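Local coordinates for ORF10 (PDB 6RIW), which probably catalyses the condensations that extend polyunsaturated fatty acid chains, this chain being the ketosynthase–chain length factor didomain of a longer synthase, at residues 558-563 against 743-748; 248-253 against 330-335. All coordinates share one frame; numbering follows the deposited sequence.

Contact 1. Residues 558-563 against 743-748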
loop_
_atom_site.group_PDB
_atom_site.type_symbol
_atom_site.label_atom_id
_atom_site.label_comp_id
_atom_site.label_asym_id
_atom_site.label_seq_id
_atom_site.Cartn_x
_atom_site.Cartn_y
_atom_site.Cartn_z
ATOM N N MET A 558 -4.882 -12.043 8.864
ATOM C CA MET A 558 -6.054 -11.997 9.733
ATOM C C MET A 558 -5.909 -12.969 10.892
ATOM O O MET A 558 -6.274 -12.651 12.031
ATOM C CB MET A 558 -7.309 -12.313 8.922
ATOM C CG MET A 558 -7.735 -11.165 8.017
ATOM S SD MET A 558 -8.654 -11.837 6.617
ATOM C CE MET A 558 -10.215 -12.116 7.437
ATOM N N GLN A 559 -5.389 -14.168 10.616
ATOM C CA GLN A 559 -5.244 -15.174 11.664
ATOM C C GLN A 559 -4.241 -14.738 12.731
ATOM O O GLN A 559 -4.519 -14.863 13.930
ATOM C CB GLN A 559 -4.828 -16.510 11.058
ATOM C CG GLN A 559 -4.791 -17.641 12.041
ATOM C CD GLN A 559 -4.902 -18.985 11.351
ATOM O OE1 GLN A 559 -3.961 -19.430 10.692
ATOM N NE2 GLN A 559 -6.065 -19.627 11.481
ATOM N N VAL A 560 -3.063 -14.236 12.329
ATOM C CA VAL A 560 -2.078 -13.875 13.352
ATOM C C VAL A 560 -2.536 -12.644 14.127
ATOM O O VAL A 560 -2.301 -12.546 15.339
ATOM C CB VAL A 560 -0.660 -13.684 12.767
ATOM C CG1 VAL A 560 -0.125 -14.992 12.179
ATOM C CG2 VAL A 560 -0.593 -12.527 11.721
ATOM N N ALA A 561 -3.190 -11.692 13.454
ATOM C CA ALA A 561 -3.659 -10.490 14.143
ATOM C C ALA A 561 -4.734 -10.836 15.164
ATOM O O ALA A 561 -4.717 -10.334 16.296
ATOM C CB ALA A 561 -4.220 -9.463 13.147
ATOM N N ASP A 562 -5.670 -11.698 14.773
ATOM C CA ASP A 562 -6.716 -12.162 15.688
ATOM C C ASP A 562 -6.111 -12.838 16.912
ATOM O O ASP A 562 -6.519 -12.570 18.047
ATOM C CB ASP A 562 -7.645 -13.128 14.947
ATOM C CG ASP A 562 -8.911 -13.461 15.741
ATOM O OD1 ASP A 562 -9.584 -12.537 16.239
ATOM O OD2 ASP A 562 -9.233 -14.664 15.836
ATOM N N ASN A 563 -5.130 -13.717 16.697
ATOM C CA ASN A 563 -4.503 -14.428 17.808
ATOM C C ASN A 563 -3.728 -13.473 18.712
ATOM O O ASN A 563 -3.800 -13.580 19.946
ATOM C CB ASN A 563 -3.584 -15.534 17.277
ATOM C CG ASN A 563 -4.357 -16.702 16.710
ATOM O OD1 ASN A 563 -5.528 -16.893 17.031
ATOM N ND2 ASN A 563 -3.710 -17.493 15.866
ATOM N N GLU A 743 9.055 -17.051 4.341
ATOM C CA GLU A 743 7.818 -16.286 4.219
ATOM C C GLU A 743 6.949 -16.503 5.451
ATOM O O GLU A 743 7.186 -17.421 6.248
ATOM C CB GLU A 743 7.043 -16.659 2.941
ATOM C CG GLU A 743 6.535 -18.101 2.912
ATOM C CD GLU A 743 5.890 -18.462 1.565
ATOM O OE1 GLU A 743 5.640 -17.538 0.759
ATOM O OE2 GLU A 743 5.627 -19.667 1.299
ATOM N N GLY A 744 5.937 -15.652 5.597
ATOM C CA GLY A 744 4.989 -15.817 6.677
ATOM C C GLY A 744 4.373 -14.495 7.102
ATOM O O GLY A 744 4.339 -13.529 6.349
ATOM N N ALA A 745 3.846 -14.503 8.323
ATOM C CA ALA A 745 3.056 -13.398 8.844
ATOM C C ALA A 745 3.182 -13.425 10.359
ATOM O O ALA A 745 3.400 -14.485 10.946
ATOM C CB ALA A 745 1.578 -13.499 8.413
ATOM N N ALA A 746 3.066 -12.257 10.982
ATOM C CA ALA A 746 3.118 -12.222 12.439
ATOM C C ALA A 746 2.490 -10.920 12.905
ATOM O O ALA A 746 2.294 -9.986 12.112
ATOM C CB ALA A 746 4.571 -12.370 12.948
ATOM N N ALA A 747 2.160 -10.861 14.202
ATOM C CA ALA A 747 1.491 -9.678 14.717
ATOM C C ALA A 747 1.841 -9.491 16.181
ATOM O O ALA A 747 2.173 -10.457 16.886
ATOM C CB ALA A 747 -0.045 -9.757 14.550
ATOM N N ILE A 748 1.815 -8.223 16.616
ATOM C CA ILE A 748 2.010 -7.865 18.015
ATOM C C ILE A 748 0.955 -6.834 18.389
ATOM O O ILE A 748 0.401 -6.134 17.541
ATOM C CB ILE A 748 3.425 -7.302 18.312
ATOM C CG1 ILE A 748 3.697 -6.012 17.541
ATOM C CG2 ILE A 748 4.495 -8.365 18.083
ATOM C CD1 ILE A 748 5.064 -5.355 17.929
#
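Val560 and Ala561 of helix 552-567 rest on Ala745, Ala746 and Ala747 of strand 741-752, a helix-on-sheet packing within the second ketosynthase-like unit, which is consistent with the chain length factor and its thiolase fold. The helix and strand segments run nearly in the same direction, 24° apart, with their axes only 6.8 Å from each other. The CB of Val560 points toward the strand, and its two methyls divide the work. CG2, placed between the backbone N and the carbonyl carbon, drops over the backbone of Ala746, 3.7 Å from Ala746 C. It also touches the methyls of Ala745 and Ala747, CB of the latter lying 4.0 Å from Val560 CG2. CG1, anti to the carbonyl carbon, instead reaches Ala745 O at 3.8 Å. The strand alternates: Ala745 and Ala747 turn their CB atoms to the helix, whereas that of Ala746 faces away, onto Met843 and Ile847 of helix 841-854. No hydrogen bond links the two segments; the strand backbone bonds to its neighbours in the sheet. Small alanines let the helix backbone itself come close: Ala747 CB lies 3.7 Å from both Val560 O and Ala561 CA.

Contact 2. Residues 248-253 against 330-335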
loop_
_atom_site.group_PDB
_atom_site.type_symbol
_atom_site.label_atom_id
_atom_site.label_comp_id
_atom_site.label_asym_id
_atom_site.label_seq_id
_atom_site.Cartn_x
_atom_site.Cartn_y
_atom_site.Cartn_z
ATOM N N ALA A 248 -22.532 10.934 -11.869
ATOM C CA ALA A 248 -22.950 12.292 -11.514
ATOM C C ALA A 248 -23.138 12.383 -10.011
ATOM O O ALA A 248 -24.248 12.186 -9.494
ATOM C CB ALA A 248 -24.234 12.680 -12.240
ATOM N N PRO A 249 -22.070 12.689 -9.277
ATOM C CA PRO A 249 -22.178 12.772 -7.812
ATOM C C PRO A 249 -23.306 13.707 -7.394
ATOM O O PRO A 249 -23.453 14.805 -7.933
ATOM C CB PRO A 249 -20.806 13.313 -7.385
ATOM C CG PRO A 249 -19.877 12.878 -8.492
ATOM C CD PRO A 249 -20.707 12.976 -9.760
ATOM N N PHE A 250 -24.113 13.244 -6.439
ATOM C CA PHE A 250 -25.271 13.905 -5.828
ATOM C C PHE A 250 -26.515 13.859 -6.719
ATOM O O PHE A 250 -27.577 14.320 -6.279
ATOM C CB PHE A 250 -25.000 15.369 -5.447
ATOM C CG PHE A 250 -24.065 15.532 -4.280
ATOM C CD1 PHE A 250 -24.327 14.905 -3.076
ATOM C CD2 PHE A 250 -22.926 16.311 -4.395
ATOM C CE1 PHE A 250 -23.472 15.058 -1.982
ATOM C CE2 PHE A 250 -22.064 16.467 -3.312
ATOM C CZ PHE A 250 -22.346 15.829 -2.104
ATOM N N ASP A 251 -26.432 13.337 -7.942
ATOM C CA ASP A 251 -27.565 13.376 -8.861
ATOM C C ASP A 251 -28.400 12.107 -8.743
ATOM O O ASP A 251 -27.863 11.003 -8.644
ATOM C CB ASP A 251 -27.092 13.563 -10.307
ATOM C CG ASP A 251 -28.249 13.872 -11.264
ATOM O OD1 ASP A 251 -28.963 12.922 -11.656
ATOM O OD2 ASP A 251 -28.442 15.059 -11.614
ATOM N N GLN A 252 -29.733 12.282 -8.755
ATOM C CA GLN A 252 -30.653 11.153 -8.638
ATOM C C GLN A 252 -30.413 10.088 -9.703
ATOM O O GLN A 252 -30.686 8.905 -9.467
ATOM C CB GLN A 252 -32.109 11.632 -8.741
ATOM C CG GLN A 252 -32.603 12.496 -7.604
ATOM C CD GLN A 252 -34.045 12.946 -7.824
ATOM O OE1 GLN A 252 -34.844 12.221 -8.420
ATOM N NE2 GLN A 252 -34.374 14.154 -7.365
ATOM N N ASN A 253 -29.927 10.475 -10.878
ATOM C CA ASN A 253 -29.805 9.543 -11.996
ATOM C C ASN A 253 -28.454 8.833 -12.047
ATOM O O ASN A 253 -28.269 7.946 -12.892
ATOM C CB ASN A 253 -30.039 10.273 -13.331
ATOM C CG ASN A 253 -31.373 11.006 -13.374
ATOM O OD1 ASN A 253 -32.430 10.384 -13.503
ATOM N ND2 ASN A 253 -31.329 12.338 -13.269
ATOM N N CYS A 330 -17.320 16.806 -0.310
ATOM C CA CYS A 330 -17.806 15.493 0.084
ATOM C C CYS A 330 -17.060 14.379 -0.621
ATOM O O CYS A 330 -16.397 14.582 -1.646
ATOM C CB CYS A 330 -19.296 15.350 -0.217
ATOM S SG CYS A 330 -20.278 16.517 0.736
ATOM N N HIS A 331 -17.210 13.178 -0.068
ATOM C CA HIS A 331 -16.641 11.993 -0.698
ATOM C C HIS A 331 -17.398 11.621 -1.974
ATOM O O HIS A 331 -16.784 11.130 -2.933
ATOM C CB HIS A 331 -16.652 10.847 0.309
ATOM C CG HIS A 331 -16.321 9.518 -0.290
ATOM N ND1 HIS A 331 -15.050 9.198 -0.717
ATOM C CD2 HIS A 331 -17.092 8.434 -0.540
ATOM C CE1 HIS A 331 -15.052 7.969 -1.206
ATOM N NE2 HIS A 331 -16.278 7.483 -1.110
ATOM N N ALA A 332 -18.716 11.891 -2.006
ATOM C CA ALA A 332 -19.658 11.600 -3.095
ATOM C C ALA A 332 -19.048 11.155 -4.420
ATOM O O ALA A 332 -18.605 11.987 -5.217
ATOM C CB ALA A 332 -20.522 12.831 -3.372
ATOM N N THR A 333 -19.071 9.852 -4.690
ATOM C CA THR A 333 -18.464 9.305 -5.893
ATOM C C THR A 333 -19.437 9.162 -7.047
ATOM O O THR A 333 -18.995 8.884 -8.164
ATOM C CB THR A 333 -17.899 7.918 -5.627
ATOM O OG1 THR A 333 -18.996 7.046 -5.320
ATOM C CG2 THR A 333 -16.902 7.939 -4.481
ATOM N N GLY A 334 -20.740 9.291 -6.803
ATOM C CA GLY A 334 -21.746 8.960 -7.793
ATOM C C GLY A 334 -22.407 7.616 -7.583
ATOM O O GLY A 334 -23.431 7.338 -8.224
ATOM N N THR A 335 -21.856 6.774 -6.702
ATOM C CA THR A 335 -22.520 5.518 -6.353
ATOM C C THR A 335 -23.746 5.811 -5.494
ATOM O O THR A 335 -23.632 6.516 -4.484
ATOM C CB THR A 335 -21.564 4.581 -5.613
ATOM O OG1 THR A 335 -20.384 4.373 -6.406
ATOM C CG2 THR A 335 -22.226 3.234 -5.358
#
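A type II turn from Ala248 to Asp251, closed by Asp251 N to Ala248 O at 2.9 Å, lies against the loop that follows strand 327-329 and brings Pro249 CA within 3.8 Å of Gly334 CA. The loop carries a His-Ala-Thr-Gly-Thr sequence and, with His331 touching Cys196 and Thr333 touching His368, is consistent with the active-site loop of a ketosynthase. Gly334 sits at a positive phi (101°), where a side chain would press on the carbonyl O of Thr333. The CB-CG edge of the Pro249 ring meets the Ala332 carbonyl, CB lying 3.4 Å from Ala332 O. Phe250 leaves the backbone away from the loop, with CG anti to the carbonyl carbon (chi1 -71°), but the far end of its ring, CZ, reaches it. Ala332 CB sits over one face in a CH-pi contact, 3.9 Å from the centroid of the Phe250 ring. Cys330 SG meets the same ring in its plane, at the edge, 3.6 Å from Phe250 CZ, a sulfur-aromatic contact. At the turn's end, Asp251 OD1 accepts from Asn253 N in an Asx turn. Ser254 OG bonds both Ala248 N and Gly334 O, tying the two loops together, while Ser361 OG bonds to Ala332 O and Asp339 OD2 accepts from Phe250 N. Side chains meet through apolar and aromatic contacts, without hydrogen bonds between the segments, and outside side chains bond these buried backbone groups.

In the fold
Contact 1 and contact 2 belong to different ketosynthase-like units and share no helix or strand; their centres stand 38 Å apart, and their nearest atoms about 22 Å. In both, every touching residue is buried, but the centre of contact 1 lies about 18 Å from the centre of the chain, that of contact 2, whose turn runs on into exposed residues, about 26 Å. Regular elements meet in contact 1, through methyl groups and backbone alone. Two irregular loops meet in contact 2, where an aromatic ring, a sulfur and a proline do the packing and nearby polar side chains bond several of the backbone groups.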